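PDB 3C8T: fumarate lyase, which belongs to the fumarate lyase family of largely helical proteins that assemble as four chains, its own role not being established. Local coordinates for residues R18-A23 with V113-D118; R60-E65 with L81-Q86; G101-D106 with S191-T196; S129-L134 with V166-F171; R142-A147 with V348-M353. All coordinates share one frame; numbering follows the deposited sequence.

Contact 1 (R18-A23 with V113-D118); sequences RELFSA and VLQIRD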
# COMPACT_ATOMS: atom_id res chain seq x y z
N ARG A 18 -19.20 -14.47 3.71
CA ARG A 18 -19.59 -14.53 2.30
C ARG A 18 -21.12 -14.68 2.04
O ARG A 18 -21.65 -14.08 1.09
CB ARG A 18 -18.81 -15.62 1.56
CG ARG A 18 -17.31 -15.34 1.51
CD ARG A 18 -16.50 -16.56 1.10
NE ARG A 18 -16.65 -16.88 -0.32
CZ ARG A 18 -17.03 -18.07 -0.79
NH1 ARG A 18 -17.28 -19.07 0.04
NH2 ARG A 18 -17.15 -18.26 -2.11
N GLU A 19 -21.83 -15.45 2.86
CA GLU A 19 -23.29 -15.54 2.69
C GLU A 19 -23.92 -14.19 2.97
O GLU A 19 -24.73 -13.70 2.20
CB GLU A 19 -23.93 -16.63 3.56
CG GLU A 19 -25.44 -16.82 3.19
CD GLU A 19 -26.11 -18.03 3.87
OE1 GLU A 19 -26.14 -19.13 3.25
OE2 GLU A 19 -26.59 -17.88 5.02
N LEU A 20 -23.50 -13.57 4.07
CA LEU A 20 -23.87 -12.21 4.39
C LEU A 20 -23.72 -11.15 3.27
O LEU A 20 -24.58 -10.28 3.13
CB LEU A 20 -23.12 -11.77 5.61
CG LEU A 20 -23.38 -10.32 5.95
CD1 LEU A 20 -24.87 -10.09 6.32
CD2 LEU A 20 -22.41 -9.89 7.05
N PHE A 21 -22.66 -11.20 2.47
CA PHE A 21 -22.45 -10.21 1.41
C PHE A 21 -22.79 -10.73 0.01
O PHE A 21 -22.45 -10.11 -1.00
CB PHE A 21 -21.00 -9.66 1.48
CG PHE A 21 -20.79 -8.65 2.57
CD1 PHE A 21 -21.17 -7.31 2.38
CD2 PHE A 21 -20.29 -9.04 3.81
CE1 PHE A 21 -21.01 -6.36 3.40
CE2 PHE A 21 -20.13 -8.08 4.85
CZ PHE A 21 -20.50 -6.75 4.65
N SER A 22 -23.46 -11.89 -0.04
CA SER A 22 -23.90 -12.48 -1.30
C SER A 22 -24.95 -11.57 -1.98
O SER A 22 -25.54 -10.70 -1.35
CB SER A 22 -24.52 -13.86 -1.04
OG SER A 22 -25.71 -13.74 -0.29
N ALA A 23 -25.18 -11.81 -3.25
CA ALA A 23 -26.16 -11.03 -4.00
C ALA A 23 -27.56 -11.14 -3.40
O ALA A 23 -28.27 -10.12 -3.24
CB ALA A 23 -26.18 -11.52 -5.39
N VAL A 113 -25.16 -0.79 4.80
CA VAL A 113 -25.13 -0.55 6.24
C VAL A 113 -25.84 -1.69 7.02
O VAL A 113 -25.37 -2.13 8.06
CB VAL A 113 -25.64 0.88 6.60
CG1 VAL A 113 -26.05 1.01 8.04
CG2 VAL A 113 -24.55 1.95 6.26
N LEU A 114 -26.93 -2.21 6.48
CA LEU A 114 -27.63 -3.31 7.12
C LEU A 114 -26.76 -4.58 7.20
O LEU A 114 -26.77 -5.29 8.21
CB LEU A 114 -28.96 -3.62 6.40
CG LEU A 114 -29.99 -2.48 6.49
CD1 LEU A 114 -31.12 -2.72 5.49
CD2 LEU A 114 -30.51 -2.35 7.89
N GLN A 115 -26.04 -4.88 6.12
CA GLN A 115 -25.08 -5.97 6.14
C GLN A 115 -23.94 -5.70 7.14
O GLN A 115 -23.60 -6.57 7.94
CB GLN A 115 -24.53 -6.13 4.75
CG GLN A 115 -25.53 -6.71 3.70
CD GLN A 115 -24.93 -6.69 2.30
OE1 GLN A 115 -24.32 -5.71 1.90
NE2 GLN A 115 -25.05 -7.79 1.57
N ILE A 116 -23.34 -4.51 7.09
CA ILE A 116 -22.32 -4.10 8.09
C ILE A 116 -22.77 -4.31 9.56
O ILE A 116 -21.97 -4.72 10.41
CB ILE A 116 -21.81 -2.64 7.84
CG1 ILE A 116 -21.07 -2.54 6.47
CG2 ILE A 116 -20.86 -2.18 8.92
CD1 ILE A 116 -20.70 -1.11 6.04
N ARG A 117 -24.04 -4.02 9.87
CA ARG A 117 -24.59 -4.34 11.18
C ARG A 117 -24.45 -5.84 11.52
O ARG A 117 -23.97 -6.21 12.61
CB ARG A 117 -26.05 -3.91 11.31
CG ARG A 117 -26.55 -4.12 12.72
CD ARG A 117 -27.67 -3.18 13.08
NE ARG A 117 -28.81 -3.40 12.20
CZ ARG A 117 -29.91 -2.67 12.25
NH1 ARG A 117 -30.01 -1.69 13.14
NH2 ARG A 117 -30.90 -2.91 11.41
N ASP A 118 -24.89 -6.70 10.60
CA ASP A 118 -24.67 -8.15 10.77
C ASP A 118 -23.18 -8.52 10.75
O ASP A 118 -22.75 -9.33 11.53
CB ASP A 118 -25.42 -8.96 9.70
CG ASP A 118 -26.96 -8.76 9.74
OD1 ASP A 118 -27.46 -8.12 10.70
OD2 ASP A 118 -27.65 -9.24 8.80
O HOH W 1 -23.42 -7.79 -1.22
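Gln115 on the long helix 104-140 reaches across to Leu20 and Phe21 near the C-terminal end of helix 15-20. The contact ties an N-terminal helix to one of the long helices of the largely helical fumarate lyase fold. The Gln115 chain is extended beyond CG and runs obliquely past the Phe21 ring, with amide and ring planes 53° apart. Its OE1 lies 3.6 Å from Phe21 CD1, and its CB lies 3.8 Å from Phe21 CE1. Gln115 NE2 gives a weak, bent bond to Leu20 O, 3.0 Å long with an N-H...O angle of 123°. The same NE2 donates to a water. Leu20 holds CG anti to the backbone N (chi1 176°), which sets CG on the side of helix 104-140. Its two methyls split between partners. CD1 lies 3.6 Å from Asp118 CB, and CD2 lies 3.6 Å from Gln115 O. The Asp118 carboxylate forms a salt bridge with Arg29. Phe21 also packs on Val325 and Pro326 of helix 315-344 and on Tyr8 of a second subunit. The chain then turns at Ser22, whose OG donates to Glu19 O at 2.7 Å, an oxygen that also accepts from Ser22 N.

Contact 2 (R60-E65 with L81-Q86); sequences RTFAPE and LPLVEQ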
# COMPACT_ATOMS: atom_id res chain seq x y z
N ARG A 60 -43.67 -9.30 1.40
CA ARG A 60 -43.71 -10.55 2.21
C ARG A 60 -43.66 -11.79 1.31
O ARG A 60 -43.00 -12.77 1.64
CB ARG A 60 -44.92 -10.63 3.14
CG ARG A 60 -44.99 -9.53 4.18
CD ARG A 60 -46.17 -9.71 5.10
NE ARG A 60 -45.95 -10.77 6.07
CZ ARG A 60 -46.92 -11.37 6.77
NH1 ARG A 60 -48.20 -11.03 6.59
NH2 ARG A 60 -46.61 -12.31 7.65
N THR A 61 -44.33 -11.70 0.15
CA THR A 61 -44.41 -12.83 -0.78
C THR A 61 -43.40 -12.76 -1.93
O THR A 61 -43.31 -13.69 -2.73
CB THR A 61 -45.87 -13.03 -1.33
OG1 THR A 61 -46.35 -11.81 -1.92
CG2 THR A 61 -46.84 -13.43 -0.18
N PHE A 62 -42.65 -11.66 -2.01
CA PHE A 62 -41.79 -11.37 -3.19
C PHE A 62 -40.53 -12.19 -3.19
O PHE A 62 -39.83 -12.26 -2.18
CB PHE A 62 -41.45 -9.86 -3.31
CG PHE A 62 -40.47 -9.52 -4.43
CD1 PHE A 62 -40.76 -9.81 -5.76
CD2 PHE A 62 -39.26 -8.90 -4.14
CE1 PHE A 62 -39.86 -9.51 -6.76
CE2 PHE A 62 -38.35 -8.58 -5.15
CZ PHE A 62 -38.65 -8.88 -6.45
N ALA A 63 -40.23 -12.80 -4.33
CA ALA A 63 -39.01 -13.54 -4.51
C ALA A 63 -38.35 -13.08 -5.80
O ALA A 63 -38.84 -13.39 -6.89
CB ALA A 63 -39.30 -15.05 -4.58
N PRO A 64 -37.20 -12.37 -5.70
CA PRO A 64 -36.56 -11.80 -6.88
C PRO A 64 -36.17 -12.87 -7.89
O PRO A 64 -35.92 -14.01 -7.51
CB PRO A 64 -35.30 -11.15 -6.33
CG PRO A 64 -35.05 -11.86 -5.02
CD PRO A 64 -36.42 -12.12 -4.48
N GLU A 65 -36.15 -12.48 -9.15
CA GLU A 65 -35.66 -13.31 -10.22
C GLU A 65 -34.20 -12.96 -10.46
O GLU A 65 -33.88 -12.04 -11.23
CB GLU A 65 -36.51 -13.02 -11.46
CG GLU A 65 -36.89 -14.24 -12.23
CD GLU A 65 -38.19 -14.04 -12.98
OE1 GLU A 65 -39.19 -13.61 -12.35
OE2 GLU A 65 -38.20 -14.28 -14.22
N LEU A 81 -32.81 -0.22 -9.91
CA LEU A 81 -34.00 0.08 -10.69
C LEU A 81 -34.63 -1.17 -11.30
O LEU A 81 -35.83 -1.26 -11.30
CB LEU A 81 -33.78 1.24 -11.70
CG LEU A 81 -33.52 2.60 -11.00
CD1 LEU A 81 -33.15 3.70 -12.00
CD2 LEU A 81 -34.69 3.07 -10.15
N PRO A 82 -33.81 -2.15 -11.79
CA PRO A 82 -34.38 -3.44 -12.16
C PRO A 82 -35.06 -4.14 -10.98
O PRO A 82 -36.18 -4.67 -11.14
CB PRO A 82 -33.15 -4.24 -12.63
CG PRO A 82 -32.16 -3.26 -13.01
CD PRO A 82 -32.36 -2.10 -12.09
N LEU A 83 -34.44 -4.14 -9.81
CA LEU A 83 -35.12 -4.71 -8.65
C LEU A 83 -36.47 -3.99 -8.36
O LEU A 83 -37.48 -4.65 -8.03
CB LEU A 83 -34.21 -4.77 -7.41
CG LEU A 83 -35.01 -4.97 -6.11
CD1 LEU A 83 -35.55 -6.40 -6.00
CD2 LEU A 83 -34.15 -4.60 -4.90
N VAL A 84 -36.49 -2.66 -8.48
CA VAL A 84 -37.75 -1.90 -8.25
C VAL A 84 -38.82 -2.30 -9.30
O VAL A 84 -39.99 -2.42 -8.97
CB VAL A 84 -37.51 -0.35 -8.19
CG1 VAL A 84 -38.81 0.44 -8.24
CG2 VAL A 84 -36.75 0.00 -6.93
N GLU A 85 -38.39 -2.52 -10.55
CA GLU A 85 -39.28 -2.94 -11.61
C GLU A 85 -39.90 -4.31 -11.25
O GLU A 85 -41.10 -4.48 -11.35
CB GLU A 85 -38.54 -2.99 -12.95
CG GLU A 85 -38.16 -1.59 -13.54
CD GLU A 85 -37.04 -1.68 -14.62
OE1 GLU A 85 -36.22 -0.70 -14.76
OE2 GLU A 85 -36.97 -2.73 -15.32
N GLN A 86 -39.08 -5.27 -10.82
CA GLN A 86 -39.61 -6.59 -10.46
C GLN A 86 -40.57 -6.44 -9.28
O GLN A 86 -41.67 -6.98 -9.29
CB GLN A 86 -38.48 -7.59 -10.14
CG GLN A 86 -37.57 -8.00 -11.33
CD GLN A 86 -36.69 -9.19 -10.99
OE1 GLN A 86 -37.03 -9.97 -10.10
NE2 GLN A 86 -35.56 -9.35 -11.70
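Gln86 of helix 80-91 grips the backbone of Glu65 with both ends of its side-chain amide. Glu65 N donates to Gln86 OE1 at 2.8 Å. The bond is nearly straight at 170° and falls on a lone pair of the oxygen. In return Gln86 NE2 donates to Glu65 O at 3.2 Å, with an angle of 171°. The donor is tilted from the carbonyl plane of Glu65, while that oxygen lies close to the plane of the Gln86 amide. Glu65 is the N-cap of helix 66-76, so the pair joins the start of that helix to helix 80-91.

The close apolar part lies beside this pair. Phe62 keeps CG anti to its backbone N (chi1 174°), which sets CG on the side of Leu83 and Gln86. Its ring edge meets Leu83 CD1, 3.6 Å from CE2 of Phe62. Phe62 CZ also comes within 3.9 Å of Gln86 CB. Leu83 in turn packs on Cys30 and Val31 of helix 23-43.

The solvent side, around Pro64 and Glu65, is looser. Pro64 CA lies 3.7 Å from Gln86 OE1. The exposed Glu65 carboxylate turns to Arg68 in a salt bridge.

With one bond accepted and one donated, the buried Gln86 amide meets the N-H and C=O of a single residue. This fixes which end is oxygen and which nitrogen, and holds the amide against rotation.

Contact 3 (G101-D106 with S191-T196); sequences GATTQD and SGASGT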
# COMPACT_ATOMS: atom_id res chain seq x y z
N GLY A 101 -38.68 9.36 -4.41
CA GLY A 101 -37.72 10.36 -3.97
C GLY A 101 -36.33 9.80 -3.69
O GLY A 101 -35.42 10.57 -3.42
N ALA A 102 -36.18 8.48 -3.78
CA ALA A 102 -34.91 7.76 -3.63
C ALA A 102 -33.99 7.83 -4.86
O ALA A 102 -34.47 7.90 -5.98
CB ALA A 102 -35.18 6.28 -3.29
N THR A 103 -32.68 7.79 -4.63
CA THR A 103 -31.71 7.48 -5.67
C THR A 103 -31.10 6.07 -5.39
O THR A 103 -31.21 5.52 -4.27
CB THR A 103 -30.61 8.58 -5.84
OG1 THR A 103 -29.86 8.33 -7.04
CG2 THR A 103 -29.62 8.58 -4.65
N THR A 104 -30.47 5.51 -6.41
CA THR A 104 -29.78 4.22 -6.33
C THR A 104 -28.77 4.10 -5.16
O THR A 104 -28.85 3.14 -4.37
CB THR A 104 -29.15 3.89 -7.69
OG1 THR A 104 -30.21 3.67 -8.61
CG2 THR A 104 -28.26 2.64 -7.63
N GLN A 105 -27.85 5.06 -5.03
CA GLN A 105 -26.89 5.02 -3.90
C GLN A 105 -27.52 5.06 -2.49
O GLN A 105 -26.92 4.57 -1.50
CB GLN A 105 -25.82 6.10 -4.03
CG GLN A 105 -24.56 5.77 -3.26
CD GLN A 105 -23.54 6.90 -3.25
OE1 GLN A 105 -23.75 7.95 -3.88
NE2 GLN A 105 -22.44 6.70 -2.53
N ASP A 106 -28.71 5.64 -2.39
CA ASP A 106 -29.43 5.60 -1.11
C ASP A 106 -29.72 4.15 -0.73
O ASP A 106 -29.46 3.73 0.38
CB ASP A 106 -30.75 6.35 -1.19
CG ASP A 106 -30.57 7.82 -1.31
OD1 ASP A 106 -29.48 8.35 -0.96
OD2 ASP A 106 -31.53 8.47 -1.75
N SER A 191 -30.94 10.43 0.68
CA SER A 191 -30.76 11.84 0.32
C SER A 191 -31.05 12.16 -1.14
O SER A 191 -30.96 13.31 -1.53
CB SER A 191 -29.36 12.34 0.67
OG SER A 191 -29.18 12.44 2.08
N GLY A 192 -31.37 11.17 -1.94
CA GLY A 192 -31.74 11.43 -3.30
C GLY A 192 -30.57 11.78 -4.21
O GLY A 192 -29.40 11.80 -3.78
N ALA A 193 -30.91 12.12 -5.46
CA ALA A 193 -29.99 12.05 -6.61
C ALA A 193 -28.78 12.93 -6.44
O ALA A 193 -27.67 12.49 -6.72
CB ALA A 193 -30.73 12.41 -7.89
N SER A 194 -28.95 14.15 -5.95
CA SER A 194 -27.76 14.90 -5.60
C SER A 194 -27.69 15.29 -4.13
O SER A 194 -26.99 16.22 -3.79
CB SER A 194 -27.49 16.10 -6.53
OG SER A 194 -28.61 16.94 -6.51
N GLY A 195 -28.37 14.54 -3.28
CA GLY A 195 -28.22 14.68 -1.82
C GLY A 195 -29.07 15.72 -1.09
O GLY A 195 -28.88 15.93 0.13
N THR A 196 -29.97 16.39 -1.84
CA THR A 196 -30.85 17.46 -1.34
C THR A 196 -32.29 17.03 -1.13
O THR A 196 -33.13 17.83 -0.64
CB THR A 196 -30.92 18.67 -2.34
OG1 THR A 196 -31.42 18.22 -3.62
CG2 THR A 196 -29.54 19.28 -2.52
O HOH W 2 -33.81 11.78 -5.97
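Asp106 receives the backbone N-H groups of Ser191 and Gly192, and these hydrogen bonds dominate the contact. Gly192 N donates to Asp106 OD2 at 2.7 Å, on the syn lone pair. Ser191 N donates to Asp106 OD1 at 3.0 Å, from above the carboxylate plane. Ser191 N has a second, weak bond to Asp106 OD2. Thr103 N adds a straight bond of 3.2 Å to Asp106 OD2, also out of the carboxylate plane but from the face opposite to Ser191 N. OD1 has a further partner in His225.

Asp106 sits in the first turn of helix 104-140, and Thr103 is its N-cap. Asp106 thus bonds back to the N-H of the N-cap residue, while the Thr103 side chain itself makes no capping bond. Opposite lies a type I beta turn from Gly192 to Gly195, in the loop between helices 160-185 and 204-215.

Van der Waals contact comes from Thr103. Its CG2 lies 3.3 Å from Gly192 O, and its CB lies 3.6 Å from Ala193 N. A third subunit packs Leu156 on Ala193 and Met435 on Ser191.

One water completes the polar links. It donates to Gly101 O at 3.2 Å and accepts from Ala193 N at 3.0 Å.

Contact 4 (S129-L134 with V166-F171); sequences SVRKAL and VWLSAF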
# COMPACT_ATOMS: atom_id res chain seq x y z
N SER A 129 -14.72 -14.74 21.35
CA SER A 129 -14.08 -16.06 21.44
C SER A 129 -12.57 -15.99 21.50
O SER A 129 -11.96 -16.75 22.23
CB SER A 129 -14.45 -16.99 20.27
OG SER A 129 -15.84 -17.00 20.09
N VAL A 130 -11.96 -15.11 20.68
CA VAL A 130 -10.49 -14.91 20.73
C VAL A 130 -10.04 -14.55 22.17
O VAL A 130 -9.14 -15.20 22.73
CB VAL A 130 -9.93 -13.94 19.61
CG1 VAL A 130 -8.43 -13.61 19.83
CG2 VAL A 130 -10.07 -14.61 18.26
N ARG A 131 -10.69 -13.53 22.75
CA ARG A 131 -10.40 -13.08 24.12
C ARG A 131 -10.57 -14.24 25.12
O ARG A 131 -9.69 -14.45 25.97
CB ARG A 131 -11.26 -11.88 24.52
CG ARG A 131 -11.01 -10.66 23.67
CD ARG A 131 -12.09 -9.61 23.84
NE ARG A 131 -11.93 -8.89 25.10
CZ ARG A 131 -12.91 -8.25 25.74
NH1 ARG A 131 -14.15 -8.25 25.24
NH2 ARG A 131 -12.65 -7.61 26.88
N LYS A 132 -11.66 -15.00 25.01
CA LYS A 132 -11.85 -16.18 25.88
C LYS A 132 -10.72 -17.20 25.81
O LYS A 132 -10.20 -17.64 26.85
CB LYS A 132 -13.19 -16.86 25.61
CG LYS A 132 -14.32 -16.26 26.43
CD LYS A 132 -15.72 -16.78 26.02
CE LYS A 132 -16.63 -15.62 25.52
NZ LYS A 132 -18.09 -15.90 25.84
N ALA A 133 -10.33 -17.61 24.60
CA ALA A 133 -9.25 -18.58 24.47
C ALA A 133 -7.90 -18.02 24.95
O ALA A 133 -7.08 -18.75 25.50
CB ALA A 133 -9.17 -19.12 23.04
N LEU A 134 -7.70 -16.70 24.82
CA LEU A 134 -6.48 -16.07 25.30
C LEU A 134 -6.45 -15.99 26.83
O LEU A 134 -5.38 -16.28 27.46
CB LEU A 134 -6.25 -14.69 24.67
CG LEU A 134 -5.84 -14.72 23.20
CD1 LEU A 134 -5.88 -13.30 22.56
CD2 LEU A 134 -4.46 -15.36 23.05
N VAL A 166 -0.36 -10.42 26.96
CA VAL A 166 0.01 -9.34 26.06
C VAL A 166 -0.88 -9.39 24.79
O VAL A 166 -1.45 -8.36 24.38
CB VAL A 166 1.52 -9.43 25.73
CG1 VAL A 166 1.88 -8.64 24.42
CG2 VAL A 166 2.36 -8.94 26.91
N TRP A 167 -0.98 -10.57 24.18
CA TRP A 167 -1.85 -10.79 23.03
C TRP A 167 -3.28 -10.40 23.40
O TRP A 167 -3.95 -9.69 22.68
CB TRP A 167 -1.84 -12.27 22.64
CG TRP A 167 -0.52 -12.85 22.17
CD1 TRP A 167 0.57 -12.17 21.66
CD2 TRP A 167 -0.20 -14.24 22.07
NE1 TRP A 167 1.57 -13.07 21.31
CE2 TRP A 167 1.11 -14.34 21.55
CE3 TRP A 167 -0.88 -15.42 22.40
CZ2 TRP A 167 1.74 -15.57 21.34
CZ3 TRP A 167 -0.25 -16.64 22.22
CH2 TRP A 167 1.06 -16.70 21.69
N LEU A 168 -3.75 -10.89 24.55
CA LEU A 168 -5.07 -10.59 25.02
C LEU A 168 -5.36 -9.07 25.16
O LEU A 168 -6.46 -8.60 24.82
CB LEU A 168 -5.30 -11.29 26.37
CG LEU A 168 -6.62 -11.05 27.12
CD1 LEU A 168 -7.91 -11.34 26.22
CD2 LEU A 168 -6.65 -11.80 28.47
N SER A 169 -4.37 -8.31 25.66
CA SER A 169 -4.57 -6.90 25.96
C SER A 169 -4.97 -6.06 24.76
O SER A 169 -5.81 -5.16 24.88
CB SER A 169 -3.34 -6.31 26.64
OG SER A 169 -2.30 -6.15 25.69
N ALA A 170 -4.36 -6.37 23.62
CA ALA A 170 -4.71 -5.83 22.30
C ALA A 170 -6.18 -6.07 21.92
O ALA A 170 -6.85 -5.16 21.38
CB ALA A 170 -3.78 -6.47 21.20
N PHE A 171 -6.66 -7.29 22.17
CA PHE A 171 -8.04 -7.69 21.81
C PHE A 171 -9.08 -7.10 22.74
O PHE A 171 -10.19 -6.78 22.31
CB PHE A 171 -8.16 -9.20 21.66
CG PHE A 171 -7.48 -9.70 20.44
CD1 PHE A 171 -8.11 -9.59 19.20
CD2 PHE A 171 -6.16 -10.16 20.51
CE1 PHE A 171 -7.45 -9.99 18.03
CE2 PHE A 171 -5.49 -10.55 19.36
CZ PHE A 171 -6.14 -10.48 18.12
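Val130 sets a methyl over the Phe171 ring in a CH-pi contact. Val130 CG1 stands 3.9 Å from the ring centroid and only 5° off the ring normal. CG1 is the branch anti to the backbone N, and that places it over the ring centre.

Leu134 makes the broadest contact from the same segment. Its CG is anti to the carbonyl carbon (chi1 -72°), and its two methyls diverge. CD2 meets the edge of the Trp167 ring, 3.6 Å from CE3 of Trp167. CD1 lies 3.8 Å from Phe171 CD2. Closer to the backbone, Leu134 CB and Leu168 CB are 3.9 Å apart.

Leu168 brings CD1 to 3.6 Å from Arg131 O on segment 129-134. Arg131 lays its aliphatic part alongside Phe171, running in the opposite direction, with Arg131 CG 3.8 Å from Phe171 CB. The chain bends at chi3. Its guanidinium is held by salt bridges to Glu128 and Asp172. The indole NE1 of Trp167 bonds to Asp251.

The two helical segments are antiparallel, at an angle of 156° with axes 9.4 Å apart. They belong to helices 104-140 and 160-185 of the helical bundle. Helix 315-344 packs on Val130 and Leu134, helix 229-255 on Trp167 and Phe171, and helix 432-440 on Leu168.

Contact 5 (R142-A147 with V348-M353); sequences RDTPMA and VFPDRM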
# COMPACT_ATOMS: atom_id res chain seq x y z
N ARG A 142 0.03 -18.99 33.45
CA ARG A 142 0.48 -17.85 34.25
C ARG A 142 1.90 -18.07 34.78
O ARG A 142 2.71 -17.16 34.74
CB ARG A 142 -0.51 -17.59 35.41
CG ARG A 142 -0.22 -16.35 36.25
CD ARG A 142 -0.95 -16.41 37.62
NE ARG A 142 -0.80 -15.18 38.41
CZ ARG A 142 0.15 -14.97 39.32
NH1 ARG A 142 1.06 -15.90 39.58
NH2 ARG A 142 0.19 -13.81 39.99
N ASP A 143 2.18 -19.27 35.28
CA ASP A 143 3.48 -19.56 35.90
C ASP A 143 4.40 -20.49 35.08
O ASP A 143 5.40 -20.95 35.62
CB ASP A 143 3.31 -20.16 37.33
CG ASP A 143 2.36 -19.35 38.20
OD1 ASP A 143 1.55 -19.96 38.93
OD2 ASP A 143 2.40 -18.10 38.15
N THR A 144 4.04 -20.80 33.83
CA THR A 144 4.87 -21.61 32.93
C THR A 144 6.10 -20.79 32.43
O THR A 144 5.95 -19.89 31.53
CB THR A 144 4.03 -22.08 31.73
OG1 THR A 144 2.74 -22.56 32.18
CG2 THR A 144 4.75 -23.20 30.93
N PRO A 145 7.31 -21.07 32.97
CA PRO A 145 8.46 -20.24 32.54
C PRO A 145 8.97 -20.60 31.15
O PRO A 145 8.82 -21.75 30.68
CB PRO A 145 9.53 -20.52 33.60
CG PRO A 145 9.09 -21.77 34.32
CD PRO A 145 7.72 -22.15 33.89
N MET A 146 9.54 -19.61 30.48
CA MET A 146 10.11 -19.74 29.14
C MET A 146 11.09 -18.58 28.91
O MET A 146 11.08 -17.61 29.67
CB MET A 146 8.99 -19.74 28.06
CG MET A 146 8.24 -18.38 27.84
SD MET A 146 6.96 -18.58 26.55
CE MET A 146 7.95 -18.83 25.07
N ALA A 147 11.91 -18.66 27.87
CA ALA A 147 12.76 -17.53 27.50
C ALA A 147 11.93 -16.39 26.85
O ALA A 147 11.17 -16.65 25.90
CB ALA A 147 13.87 -18.00 26.58
N VAL A 348 0.64 -26.57 24.26
CA VAL A 348 1.72 -25.80 24.89
C VAL A 348 2.61 -26.85 25.52
O VAL A 348 2.05 -27.78 26.13
CB VAL A 348 1.16 -24.86 26.00
CG1 VAL A 348 2.28 -24.16 26.77
CG2 VAL A 348 0.16 -23.84 25.41
N PHE A 349 3.94 -26.73 25.35
CA PHE A 349 4.91 -27.76 25.83
C PHE A 349 5.88 -27.26 26.89
O PHE A 349 6.97 -26.79 26.59
CB PHE A 349 5.66 -28.40 24.67
CG PHE A 349 4.75 -28.96 23.63
CD1 PHE A 349 3.73 -29.86 23.99
CD2 PHE A 349 4.88 -28.58 22.29
CE1 PHE A 349 2.86 -30.38 23.00
CE2 PHE A 349 4.01 -29.09 21.31
CZ PHE A 349 3.00 -29.99 21.67
N PRO A 350 5.45 -27.28 28.15
CA PRO A 350 6.30 -26.70 29.18
C PRO A 350 7.70 -27.34 29.25
O PRO A 350 8.66 -26.65 29.62
CB PRO A 350 5.47 -26.90 30.45
CG PRO A 350 4.01 -26.85 29.90
CD PRO A 350 4.14 -27.72 28.68
N ASP A 351 7.81 -28.60 28.83
CA ASP A 351 9.08 -29.32 28.81
C ASP A 351 10.06 -28.74 27.83
O ASP A 351 11.20 -28.46 28.19
CB ASP A 351 8.90 -30.86 28.58
CG ASP A 351 8.12 -31.20 27.27
OD1 ASP A 351 7.42 -30.34 26.71
OD2 ASP A 351 8.20 -32.36 26.81
N ARG A 352 9.62 -28.50 26.59
CA ARG A 352 10.49 -27.84 25.61
C ARG A 352 10.79 -26.40 26.06
O ARG A 352 11.88 -25.93 25.84
CB ARG A 352 9.89 -27.84 24.19
CG ARG A 352 9.96 -29.16 23.44
CD ARG A 352 11.38 -29.70 23.28
NE ARG A 352 12.21 -28.92 22.37
CZ ARG A 352 12.16 -29.00 21.03
NH1 ARG A 352 11.28 -29.81 20.45
NH2 ARG A 352 12.97 -28.26 20.28
N MET A 353 9.83 -25.74 26.71
CA MET A 353 10.02 -24.38 27.16
C MET A 353 11.15 -24.27 28.21
O MET A 353 11.97 -23.35 28.17
CB MET A 353 8.69 -23.78 27.72
CG MET A 353 7.64 -23.37 26.65
SD MET A 353 6.01 -22.83 27.29
CE MET A 353 5.28 -22.25 25.73
O HOH W 3 8.35 -24.42 31.34
O HOH W 4 11.74 -20.93 26.31
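Thr144, Pro145 and Met146 meet Pro350 and Met353 in an apolar contact spanned by two waters. It joins the start of strand 145-150 to the first turn of helix 350-357.

Met353 carries most of it. Its chain is extended beyond CG and lies obliquely against Met146, with Met353 CB 4.1 Å from Met146 CB. Met146 takes a different shape. Its CG stands between the backbone N and the carbonyl carbon, the crowded position (chi1 70°), and the chain bends at chi3. Met146 SD lies 4.1 Å from Met353 CE. Pro145 adds its backbone oxygen, 3.6 Å from Met353 CB.

Thr144 uses its methyl. CG2 is anti to the backbone N and lies 3.8 Å from Pro350 CB. It is also 3.9 Å from Met353 SD. The hydroxyl of Thr144 bonds instead to His141 ND1.

The backbones are linked through water. One water donates to both Pro145 O and Pro350 O, at 2.8 Å from Pro350 O. The other accepts from Ala147 N, at 2.8 Å from that nitrogen, and donates to Met353 O.

Phe160 and Met255 add to the apolar surroundings of both methionines. Met146 also pairs by its backbone with Val158 of strand 157-159. Strand 145-150 is the middle strand of a three-stranded antiparallel sheet. The first turn of helix 350-357 packs against the start of this central strand, beside the long helices 160-185 and 229-255 of the fumarate lyase fold.

How the contacts relate
Contact 4 is the buried one, its centre about 11 Å from the centre of the chain; the other four are partly buried and farther out. Contacts 1, 3 and 4 share helix 104-140 and hold it at different points along its length. Contacts 1, 2 and 3 lie on one side of the chain's centre and contact 5 on the opposite side. Contacts 2 and 3 touch through Leu81 and Thr104. Contacts 3 and 4 each also meet a third subunit. The chemistry follows place. Contact 4 joins two helices by apolar packing. Contacts 1, 2 and 3 use side-chain amides or a carboxylate to bind backbone groups at helix ends and loops. Contact 5 mixes apolar packing with water bridges.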